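Local coordinates for DNA repair protein RAD14 (Saccharomyces cerevisiae, PDB 5A3D) that binds damaged, kinked DNA through this zinc-containing domain and is required for the incision step of nucleotide excision repair, at residues Tyr49-Thr52 / Asp53-Asn57; Glu87-Ala90 / Phe91-Trp94; Pro15-His18 / Asp19-Leu23; Gly99-Glu102 / Glu103-Arg106. All coordinates share one frame; numbering follows the deposited sequence.

Interaction 1: residues Tyr49-Thr52 / Asp53-Asn57. With nucleotides of chain C.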
loop_
_atom_site.group_PDB
_atom_site.type_symbol
_atom_site.label_atom_id
_atom_site.label_comp_id
_atom_site.label_asym_id
_atom_site.label_seq_id
_atom_site.Cartn_x
_atom_site.Cartn_y
_atom_site.Cartn_z
ATOM N N TYR B 49 10.174 -10.758 14.456
ATOM C CA TYR B 49 9.077 -10.458 15.358
ATOM C C TYR B 49 7.686 -10.474 14.721
ATOM O O TYR B 49 6.684 -10.117 15.370
ATOM C CB TYR B 49 9.335 -9.111 16.053
ATOM C CG TYR B 49 10.510 -9.182 16.994
ATOM C CD1 TYR B 49 10.408 -9.800 18.225
ATOM C CD2 TYR B 49 11.719 -8.621 16.650
ATOM C CE1 TYR B 49 11.492 -9.844 19.094
ATOM C CE2 TYR B 49 12.825 -8.722 17.500
ATOM C CZ TYR B 49 12.700 -9.282 18.723
ATOM O OH TYR B 49 13.785 -9.364 19.615
ATOM N N PHE B 50 7.664 -10.790 13.440
ATOM C CA PHE B 50 6.460 -10.824 12.631
ATOM C C PHE B 50 5.700 -9.514 12.654
ATOM O O PHE B 50 4.473 -9.496 12.697
ATOM C CB PHE B 50 5.636 -12.031 13.024
ATOM C CG PHE B 50 6.442 -13.304 13.048
ATOM C CD1 PHE B 50 7.059 -13.783 11.908
ATOM C CD2 PHE B 50 6.603 -14.006 14.228
ATOM C CE1 PHE B 50 7.813 -14.943 11.928
ATOM C CE2 PHE B 50 7.356 -15.173 14.270
ATOM C CZ PHE B 50 7.991 -15.625 13.109
ATOM N N LEU B 51 6.429 -8.392 12.613
ATOM C CA LEU B 51 5.760 -7.081 12.633
ATOM C C LEU B 51 5.507 -6.728 11.210
ATOM O O LEU B 51 6.282 -7.116 10.346
ATOM C CB LEU B 51 6.583 -5.963 13.371
ATOM C CG LEU B 51 6.878 -6.363 14.841
ATOM C CD1 LEU B 51 7.552 -5.185 15.552
ATOM C CD2 LEU B 51 5.693 -6.866 15.650
ATOM N N THR B 52 4.456 -5.953 10.966
ATOM C CA THR B 52 4.107 -5.539 9.556
ATOM C C THR B 52 4.561 -4.193 9.159
ATOM O O THR B 52 4.966 -3.388 9.994
ATOM C CB THR B 52 2.586 -5.514 9.389
ATOM O OG1 THR B 52 2.060 -4.461 10.191
ATOM C CG2 THR B 52 2.029 -6.782 9.841
ATOM N N ASP B 53 4.470 -3.903 7.868
ATOM C CA ASP B 53 4.763 -2.551 7.420
ATOM C C ASP B 53 3.966 -1.486 8.106
ATOM O O ASP B 53 4.593 -0.513 8.515
ATOM C CB ASP B 53 4.716 -2.345 5.879
ATOM C CG ASP B 53 5.896 -2.875 5.198
ATOM O OD1 ASP B 53 7.009 -2.758 5.714
ATOM O OD2 ASP B 53 5.710 -3.442 4.089
ATOM N N PRO B 54 2.626 -1.641 8.266
ATOM C CA PRO B 54 1.877 -0.581 8.950
ATOM C C PRO B 54 2.334 -0.299 10.379
ATOM O O PRO B 54 2.421 0.846 10.783
ATOM C CB PRO B 54 0.439 -1.057 8.884
ATOM C CG PRO B 54 0.423 -1.872 7.639
ATOM C CD PRO B 54 1.718 -2.589 7.598
ATOM N N GLU B 55 2.735 -1.327 11.108
ATOM C CA GLU B 55 3.297 -1.135 12.442
ATOM C C GLU B 55 4.646 -0.413 12.440
ATOM O O GLU B 55 4.881 0.606 13.138
ATOM C CB GLU B 55 3.381 -2.492 13.159
ATOM C CG GLU B 55 2.000 -3.108 13.422
ATOM C CD GLU B 55 1.989 -4.635 13.562
ATOM O OE1 GLU B 55 3.015 -5.289 13.375
ATOM O OE2 GLU B 55 0.910 -5.232 13.804
ATOM N N LEU B 56 5.536 -0.922 11.626
ATOM C CA LEU B 56 6.924 -0.405 11.652
ATOM C C LEU B 56 6.966 0.955 11.030
ATOM O O LEU B 56 7.885 1.698 11.312
ATOM C CB LEU B 56 7.829 -1.332 10.876
ATOM C CG LEU B 56 8.487 -2.559 11.417
ATOM C CD1 LEU B 56 8.728 -2.630 12.909
ATOM C CD2 LEU B 56 8.436 -3.867 10.669
ATOM N N ASN B 57 5.974 1.284 10.186
ATOM C CA ASN B 57 5.943 2.559 9.501
ATOM C C ASN B 57 5.298 3.621 10.416
ATOM O O ASN B 57 5.313 4.795 10.068
ATOM C CB ASN B 57 5.165 2.522 8.197
ATOM C CG ASN B 57 5.943 1.813 7.045
ATOM O OD1 ASN B 57 7.161 1.764 7.082
ATOM N ND2 ASN B 57 5.227 1.302 6.013
ATOM P P DA C 6 -2.801 -1.287 5.803
ATOM O OP1 DA C 6 -2.103 -0.205 6.521
ATOM O OP2 DA C 6 -2.183 -1.799 4.536
ATOM O "O5'" DA C 6 -3.062 -2.550 6.733
ATOM C "C5'" DA C 6 -3.919 -2.395 7.883
ATOM C "C4'" DA C 6 -4.692 -3.656 8.216
ATOM O "O4'" DA C 6 -5.613 -3.995 7.147
ATOM C "C3'" DA C 6 -3.861 -4.920 8.481
ATOM O "O3'" DA C 6 -4.412 -5.668 9.596
ATOM C "C2'" DA C 6 -3.955 -5.671 7.165
ATOM C "C1'" DA C 6 -5.342 -5.301 6.654
ATOM N N9 DA C 6 -5.465 -5.253 5.198
ATOM C C8 DA C 6 -4.762 -4.434 4.350
ATOM N N7 DA C 6 -5.103 -4.558 3.090
ATOM C C5 DA C 6 -6.098 -5.525 3.107
ATOM C C6 DA C 6 -6.868 -6.109 2.082
ATOM N N6 DA C 6 -6.733 -5.802 0.789
ATOM N N1 DA C 6 -7.767 -7.053 2.434
ATOM C C2 DA C 6 -7.910 -7.350 3.732
ATOM N N3 DA C 6 -7.246 -6.872 4.786
ATOM C C4 DA C 6 -6.342 -5.954 4.400
#
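T52 and E55 hold each other across the first turn of helix 53-56. The backbone N of T52 donates to OE1 of E55 at 2.9 Å, in a nearly straight bond (168°) that reaches the oxygen from above the carboxylate plane. In return OG1 of T52 takes the backbone N of E55, a weak bond at 3.3 Å. A chi1 of 67° places the T52 hydroxyl between the backbone N and the carbonyl carbon, from where it faces N of E55. This reciprocal pair is a capping box with T52 as the N-cap, and it starts the short helix two residues after F50, whose positive phi takes the chain out of helix 42-49. The carbonyl O of T52 then accepts from N of L56 at 3.0 Å. The buried part of the contact is that of L51 and L56: CB of L51 lies 3.6 Å from OE1 of E55 and its CD1 meets CD1 of L56 at 3.9 Å, with F62 packing on both leucines and F89 on L51. OE1 of E55 also forms a salt bridge with K93, tying the cap to helix 83-94. An alanine in place of E55 would probably leave the backbone N of T52 without its acceptor and K93 without its carboxylate mate. Toward the DNA the residues are only partly buried: CD of P54 rests 3.2 Å from OG1 of T52, CG of the same ring touches OP1 of DA6 of chain C, and the carboxylate of D53 forms a salt bridge with K46.

Interaction 2: residues Glu87-Ala90 / Phe91-Trp94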
loop_
_atom_site.group_PDB
_atom_site.type_symbol
_atom_site.label_atom_id
_atom_site.label_comp_id
_atom_site.label_asym_id
_atom_site.label_seq_id
_atom_site.Cartn_x
_atom_site.Cartn_y
_atom_site.Cartn_z
ATOM N N GLU B 87 10.674 -5.644 20.628
ATOM C CA GLU B 87 10.298 -6.805 21.375
ATOM C C GLU B 87 9.080 -6.522 22.253
ATOM O O GLU B 87 8.185 -7.336 22.375
ATOM C CB GLU B 87 11.497 -7.246 22.211
ATOM C CG GLU B 87 11.247 -8.466 22.986
ATOM C CD GLU B 87 12.528 -8.887 23.694
ATOM O OE1 GLU B 87 13.300 -9.647 23.024
ATOM O OE2 GLU B 87 12.695 -8.433 24.865
ATOM N N ALA B 88 9.076 -5.367 22.889
ATOM C CA ALA B 88 7.988 -4.992 23.809
ATOM C C ALA B 88 6.678 -4.967 23.059
ATOM O O ALA B 88 5.669 -5.434 23.563
ATOM C CB ALA B 88 8.273 -3.625 24.396
ATOM N N PHE B 89 6.674 -4.394 21.849
ATOM C CA PHE B 89 5.489 -4.382 20.976
ATOM C C PHE B 89 5.082 -5.786 20.488
ATOM O O PHE B 89 3.906 -6.139 20.473
ATOM C CB PHE B 89 5.738 -3.451 19.762
ATOM C CG PHE B 89 4.528 -3.329 18.867
ATOM C CD1 PHE B 89 3.494 -2.410 19.181
ATOM C CD2 PHE B 89 4.321 -4.246 17.826
ATOM C CE1 PHE B 89 2.361 -2.330 18.389
ATOM C CE2 PHE B 89 3.168 -4.180 17.060
ATOM C CZ PHE B 89 2.194 -3.230 17.346
ATOM N N ALA B 90 6.068 -6.554 20.046
ATOM C CA ALA B 90 5.874 -7.875 19.550
ATOM C C ALA B 90 5.274 -8.829 20.578
ATOM O O ALA B 90 4.394 -9.633 20.235
ATOM C CB ALA B 90 7.185 -8.412 19.057
ATOM N N PHE B 91 5.753 -8.720 21.819
ATOM C CA PHE B 91 5.242 -9.503 22.982
ATOM C C PHE B 91 3.791 -9.133 23.297
ATOM O O PHE B 91 2.994 -9.970 23.757
ATOM C CB PHE B 91 6.125 -9.271 24.254
ATOM C CG PHE B 91 7.453 -10.009 24.251
ATOM C CD1 PHE B 91 7.873 -10.752 23.177
ATOM C CD2 PHE B 91 8.311 -9.910 25.339
ATOM C CE1 PHE B 91 9.119 -11.388 23.169
ATOM C CE2 PHE B 91 9.534 -10.576 25.375
ATOM C CZ PHE B 91 9.933 -11.332 24.280
ATOM N N LYS B 92 3.452 -7.859 23.108
ATOM C CA LYS B 92 2.056 -7.425 23.262
ATOM C C LYS B 92 1.172 -7.998 22.122
ATOM O O LYS B 92 0.037 -8.451 22.348
ATOM C CB LYS B 92 1.992 -5.899 23.350
ATOM C CG LYS B 92 0.664 -5.238 23.006
ATOM C CD LYS B 92 0.834 -4.021 22.080
ATOM C CE LYS B 92 0.675 -4.330 20.565
ATOM N NZ LYS B 92 -0.747 -4.423 20.031
ATOM N N LYS B 93 1.683 -7.975 20.907
ATOM C CA LYS B 93 0.953 -8.478 19.764
ATOM C C LYS B 93 0.710 -9.978 19.772
ATOM O O LYS B 93 -0.307 -10.448 19.242
ATOM C CB LYS B 93 1.667 -8.082 18.458
ATOM C CG LYS B 93 1.236 -8.782 17.182
ATOM C CD LYS B 93 1.911 -8.174 15.961
ATOM C CE LYS B 93 1.170 -8.478 14.675
ATOM N NZ LYS B 93 1.875 -8.175 13.416
ATOM N N TRP B 94 1.652 -10.726 20.311
ATOM C CA TRP B 94 1.663 -12.131 20.095
ATOM C C TRP B 94 1.364 -12.881 21.360
ATOM O O TRP B 94 1.007 -14.031 21.264
ATOM C CB TRP B 94 3.003 -12.612 19.524
ATOM C CG TRP B 94 3.253 -12.148 18.119
ATOM C CD1 TRP B 94 4.287 -11.392 17.697
ATOM C CD2 TRP B 94 2.439 -12.400 16.970
ATOM N NE1 TRP B 94 4.203 -11.179 16.343
ATOM C CE2 TRP B 94 3.057 -11.762 15.877
ATOM C CE3 TRP B 94 1.251 -13.086 16.764
ATOM C CZ2 TRP B 94 2.531 -11.798 14.599
ATOM C CZ3 TRP B 94 0.715 -13.121 15.507
ATOM C CH2 TRP B 94 1.356 -12.479 14.432
#
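F91, A90 and F89 carry most of this one-turn contact within helix 83-94. The phenyl ring of F91 lies alongside the side chain of E87, both pointing the same way, and CG of E87 stands over one ring face, 3.6 Å from the centroid and offset toward the rim, a CH-pi contact. The chain of E87 is extended beyond CG, and its carboxylate runs almost parallel to the ring, the two planes only 2° apart. N of F91 donates to O of E87 at 2.9 Å. F89 makes the second CH-pi contact: CE of K92 lies over a face of its ring, 3.8 Å from the centroid. The lysine gets there because its chain folds at chi2, chi3 and chi4 instead of running straight out. F62 meets the F89 ring edge-to-face. A90, a buried residue, offers mainly backbone. Its O receives a weak bond from N of W94, and CD1 of the indole comes within 3.1 Å of that same O. K93, by contrast, takes its ammonium group away from this turn to E55 and to O of F50, while NE1 of W94 donates to O of Y49. Charged residues thus lend their methylene groups to aromatic faces, so the two phenyl rings are partly shielded by aliphatic carbon, while the polar ends of K93 and W94 tie the helix to the loop after helix 42-49 and to the cap of helix 53-56.

Interaction 3: residues Pro15-His18 / Asp19-Leu23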
loop_
_atom_site.group_PDB
_atom_site.type_symbol
_atom_site.label_atom_id
_atom_site.label_comp_id
_atom_site.label_asym_id
_atom_site.label_seq_id
_atom_site.Cartn_x
_atom_site.Cartn_y
_atom_site.Cartn_z
ATOM N N PRO B 15 25.521 8.147 21.610
ATOM C CA PRO B 15 24.816 9.247 20.959
ATOM C C PRO B 15 23.539 8.754 20.273
ATOM O O PRO B 15 22.483 9.409 20.373
ATOM C CB PRO B 15 25.856 9.784 19.990
ATOM C CG PRO B 15 27.166 9.623 20.761
ATOM C CD PRO B 15 26.987 8.238 21.380
ATOM N N VAL B 16 23.585 7.581 19.636
ATOM C CA VAL B 16 22.404 7.074 18.971
ATOM C C VAL B 16 21.315 6.691 19.942
ATOM O O VAL B 16 20.132 7.081 19.778
ATOM C CB VAL B 16 22.697 5.978 17.983
ATOM C CG1 VAL B 16 21.411 5.221 17.528
ATOM C CG2 VAL B 16 23.342 6.541 16.768
ATOM N N LEU B 17 21.678 5.891 20.932
ATOM C CA LEU B 17 20.694 5.421 21.923
ATOM C C LEU B 17 20.030 6.530 22.660
ATOM O O LEU B 17 18.791 6.539 22.821
ATOM C CB LEU B 17 21.232 4.388 22.863
ATOM C CG LEU B 17 21.481 3.097 22.115
ATOM C CD1 LEU B 17 22.272 2.119 22.941
ATOM C CD2 LEU B 17 20.265 2.332 21.645
ATOM N N HIS B 18 20.806 7.537 22.965
ATOM C CA HIS B 18 20.310 8.649 23.692
ATOM C C HIS B 18 19.505 9.595 22.797
ATOM O O HIS B 18 18.383 9.940 23.115
ATOM C CB HIS B 18 21.531 9.339 24.315
ATOM C CG HIS B 18 21.182 10.540 25.076
ATOM N ND1 HIS B 18 21.054 11.768 24.486
ATOM C CD2 HIS B 18 20.765 10.683 26.349
ATOM C CE1 HIS B 18 20.646 12.641 25.389
ATOM N NE2 HIS B 18 20.522 12.005 26.545
ATOM N N ASP B 19 20.081 10.040 21.691
ATOM C CA ASP B 19 19.464 11.120 20.916
ATOM C C ASP B 19 18.267 10.575 20.149
ATOM O O ASP B 19 17.226 11.296 20.005
ATOM C CB ASP B 19 20.425 11.773 19.910
ATOM C CG ASP B 19 21.552 12.574 20.535
ATOM O OD1 ASP B 19 21.611 12.797 21.793
ATOM O OD2 ASP B 19 22.378 13.049 19.685
ATOM N N VAL B 20 18.385 9.351 19.602
ATOM C CA VAL B 20 17.324 8.805 18.699
ATOM C C VAL B 20 16.337 7.987 19.478
ATOM O O VAL B 20 15.164 8.149 19.309
ATOM C CB VAL B 20 17.889 7.892 17.593
ATOM C CG1 VAL B 20 16.766 7.219 16.765
ATOM C CG2 VAL B 20 18.816 8.746 16.687
ATOM N N PHE B 21 16.806 7.127 20.357
ATOM C CA PHE B 21 15.960 6.178 20.996
ATOM C C PHE B 21 15.601 6.603 22.443
ATOM O O PHE B 21 14.823 5.893 23.093
ATOM C CB PHE B 21 16.586 4.818 20.965
ATOM C CG PHE B 21 16.731 4.257 19.584
ATOM C CD1 PHE B 21 15.638 3.754 18.934
ATOM C CD2 PHE B 21 17.934 4.349 18.908
ATOM C CE1 PHE B 21 15.713 3.310 17.598
ATOM C CE2 PHE B 21 18.086 3.786 17.639
ATOM C CZ PHE B 21 16.930 3.348 16.936
ATOM N N LYS B 22 16.182 7.712 22.933
ATOM C CA LYS B 22 15.845 8.294 24.228
ATOM C C LYS B 22 16.197 7.401 25.399
ATOM O O LYS B 22 15.458 7.308 26.368
ATOM C CB LYS B 22 14.345 8.698 24.275
ATOM C CG LYS B 22 13.866 9.279 23.000
ATOM C CD LYS B 22 14.539 10.616 22.754
ATOM C CE LYS B 22 14.026 11.091 21.400
ATOM N NZ LYS B 22 14.702 12.339 20.915
ATOM N N LEU B 23 17.347 6.784 25.306
ATOM C CA LEU B 23 17.786 5.801 26.329
ATOM C C LEU B 23 19.050 6.342 26.935
ATOM O O LEU B 23 19.993 6.661 26.200
ATOM C CB LEU B 23 18.024 4.455 25.669
ATOM C CG LEU B 23 16.758 3.702 25.239
ATOM C CD1 LEU B 23 17.100 2.460 24.403
ATOM C CD2 LEU B 23 15.966 3.306 26.433
#
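A helix C-terminus makes this local contact, inside the zinc finger of the domain, where helix 15-19 gives way to the loop that leads to helix 27-32. V20 N still bonds to O of V16 in the helical manner. K22 then turns to positive phi, and N of L23 reaches back to O of L17 at 2.9 Å, closing the turn. On its inner side CG1 of V16 meets the edge of the F21 ring, 3.6 Å from CE2, while CD2 of L17 packs obliquely against the same ring. V82 of strand 78-82 touches both L17 and F21. On the outer side ND1 of H18 donates to OD1 of D19 at 2.9 Å, nearly straight at 167°. The oxygen lies in the imidazole plane and is approached on its anti side, the ring and carboxylate planes standing 67° apart. A leucine in place of H18 would probably leave OD1 of D19 without this donor and its carboxylate freer to turn. NZ of K22 also folds back to O of D19. The helix end therefore combines an apolar side against the strand with a polar side, where the carboxylate probably favours the tautomer or charge state of H18 that carries a proton on ND1.

Interaction 4: residues Gly99-Glu102 / Glu103-Arg106. With nucleotides of chain C.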
loop_
_atom_site.group_PDB
_atom_site.type_symbol
_atom_site.label_atom_id
_atom_site.label_comp_id
_atom_site.label_asym_id
_atom_site.label_seq_id
_atom_site.Cartn_x
_atom_site.Cartn_y
_atom_site.Cartn_z
ATOM N N GLY B 99 3.898 -16.784 23.031
ATOM C CA GLY B 99 3.070 -16.573 21.860
ATOM C C GLY B 99 3.868 -16.334 20.586
ATOM O O GLY B 99 3.530 -16.858 19.512
ATOM N N LEU B 100 4.959 -15.589 20.695
ATOM C CA LEU B 100 5.786 -15.379 19.531
ATOM C C LEU B 100 6.389 -16.665 19.012
ATOM O O LEU B 100 6.404 -16.885 17.799
ATOM C CB LEU B 100 6.888 -14.360 19.841
ATOM C CG LEU B 100 7.961 -14.091 18.784
ATOM C CD1 LEU B 100 7.213 -13.493 17.614
ATOM C CD2 LEU B 100 9.063 -13.188 19.375
ATOM N N ASP B 101 6.913 -17.468 19.934
ATOM C CA ASP B 101 7.361 -18.823 19.678
ATOM C C ASP B 101 6.266 -19.659 18.962
ATOM O O ASP B 101 6.538 -20.311 17.929
ATOM C CB ASP B 101 7.711 -19.459 21.036
ATOM C CG ASP B 101 8.508 -20.744 20.923
ATOM O OD1 ASP B 101 9.650 -20.643 20.401
ATOM O OD2 ASP B 101 8.031 -21.830 21.435
ATOM N N GLU B 102 5.042 -19.612 19.514
ATOM C CA GLU B 102 3.856 -20.194 18.852
ATOM C C GLU B 102 3.732 -19.770 17.377
ATOM O O GLU B 102 3.529 -20.617 16.479
ATOM C CB GLU B 102 2.561 -19.827 19.603
ATOM C CG GLU B 102 1.911 -20.941 20.424
ATOM C CD GLU B 102 0.581 -20.499 21.060
ATOM O OE1 GLU B 102 0.265 -19.268 20.960
ATOM O OE2 GLU B 102 -0.133 -21.372 21.682
ATOM N N GLU B 103 3.875 -18.461 17.124
ATOM C CA GLU B 103 3.638 -17.940 15.779
ATOM C C GLU B 103 4.755 -18.385 14.827
ATOM O O GLU B 103 4.489 -18.752 13.656
ATOM C CB GLU B 103 3.446 -16.420 15.833
ATOM C CG GLU B 103 3.133 -15.728 14.498
ATOM C CD GLU B 103 1.785 -16.065 13.855
ATOM O OE1 GLU B 103 0.831 -16.529 14.526
ATOM O OE2 GLU B 103 1.669 -15.841 12.634
ATOM N N TRP B 104 5.989 -18.416 15.343
ATOM C CA TRP B 104 7.135 -18.881 14.554
ATOM C C TRP B 104 6.870 -20.339 14.117
ATOM O O TRP B 104 6.910 -20.665 12.910
ATOM C CB TRP B 104 8.438 -18.721 15.363
ATOM C CG TRP B 104 9.696 -19.387 14.771
ATOM C CD1 TRP B 104 10.524 -18.872 13.802
ATOM C CD2 TRP B 104 10.272 -20.647 15.153
ATOM N NE1 TRP B 104 11.551 -19.728 13.553
ATOM C CE2 TRP B 104 11.427 -20.831 14.361
ATOM C CE3 TRP B 104 9.917 -21.650 16.078
ATOM C CZ2 TRP B 104 12.226 -21.974 14.459
ATOM C CZ3 TRP B 104 10.702 -22.783 16.168
ATOM C CH2 TRP B 104 11.845 -22.939 15.361
ATOM N N GLN B 105 6.558 -21.179 15.115
ATOM C CA GLN B 105 6.085 -22.576 14.905
ATOM C C GLN B 105 5.034 -22.617 13.768
ATOM O O GLN B 105 5.256 -23.229 12.701
ATOM C CB GLN B 105 5.521 -23.168 16.219
ATOM C CG GLN B 105 5.596 -24.703 16.350
ATOM C CD GLN B 105 4.918 -25.234 17.616
ATOM O OE1 GLN B 105 4.210 -24.492 18.311
ATOM N NE2 GLN B 105 5.105 -26.534 17.908
ATOM N N ARG B 106 3.933 -21.898 13.985
ATOM C CA ARG B 106 2.809 -21.882 13.062
ATOM C C ARG B 106 3.204 -21.498 11.612
ATOM O O ARG B 106 2.541 -21.930 10.677
ATOM C CB ARG B 106 1.702 -20.978 13.641
ATOM C CG ARG B 106 0.476 -20.716 12.757
ATOM C CD ARG B 106 0.559 -19.402 11.940
ATOM N NE ARG B 106 -0.062 -19.580 10.616
ATOM C CZ ARG B 106 0.097 -18.784 9.555
ATOM N NH1 ARG B 106 0.855 -17.685 9.619
ATOM N NH2 ARG B 106 -0.529 -19.088 8.407
ATOM P P DT C 9 2.383 -16.136 5.515
ATOM O OP1 DT C 9 2.089 -16.945 6.745
ATOM O OP2 DT C 9 3.287 -14.938 5.594
ATOM O "O5'" DT C 9 2.968 -17.112 4.391
ATOM C "C5'" DT C 9 2.486 -17.137 3.033
ATOM C "C4'" DT C 9 3.573 -16.788 2.040
ATOM O "O4'" DT C 9 3.148 -15.614 1.315
ATOM C "C3'" DT C 9 4.972 -16.478 2.597
ATOM O "O3'" DT C 9 5.901 -17.465 2.137
ATOM C "C2'" DT C 9 5.326 -15.109 2.035
ATOM C "C1'" DT C 9 4.271 -14.823 0.978
ATOM N N1 DT C 9 3.816 -13.427 0.915
ATOM C C2 DT C 9 3.540 -12.866 -0.311
ATOM O O2 DT C 9 3.705 -13.452 -1.367
ATOM N N3 DT C 9 3.076 -11.575 -0.255
ATOM C C4 DT C 9 2.849 -10.818 0.876
ATOM O O4 DT C 9 2.435 -9.668 0.768
ATOM C C5 DT C 9 3.158 -11.470 2.128
ATOM C C7 DT C 9 2.971 -10.720 3.409
ATOM C C6 DT C 9 3.603 -12.729 2.085
#
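About two turns in the N-terminal half of the long C-terminal helix 96-113, G99-E102 and E103-R106, make up this contact, which reaches the DNA through R106. Its frame is the regular alpha-helical i to i+4 bonding: N of E103 to O of G99, N of W104 to O of L100, N of Q105 to O of D101 and N of R106 to O of E102. The third of these is the straightest, 171° at the hydrogen and 2.9 Å long, and the fourth spans 2.8 Å. Side chains meet mostly backbone here. CB of Q105 sits 3.2 Å from O of E102, and CB of R106 lies 3.4 Å from that same oxygen, so the carbonyl of E102 is flanked by both residues. O of D101 lies at the edge of the W104 ring, near its plane. L100 and E103 face the inner side, where F50 and W94 pack on them. The carboxylate of E103 has its stronger partner in R107, through OE2; its pairing with R106 is long, 3.6 Å from OE2 to NH1. Bends at chi2 and chi3 carry the guanidinium of R106 off the helix and toward the DNA backbone. There NH1 donates to OP1 of DT9 of chain C at 3.2 Å, with 143° at the hydrogen.

Along the chain the order is interaction 3, then 1, 2 and 4. Interaction 3 lies in the zinc finger, about 21 Å between centres from both interaction 1 and interaction 2, and about 31 Å from interaction 4, on the opposite side of the chain's centre. The other three form a connected group. Interactions 1 and 2 have centres about 11 Å apart, interactions 2 and 4 about 12 Å, the latter pair on successive helices 83-94 and 96-113. F50 of interaction 1 packs against W94 and L100, so the loop after helix 42-49 fills the angle between those helices. The group thus joins two places, P54 and R106, that meet phosphates of the same DNA strand.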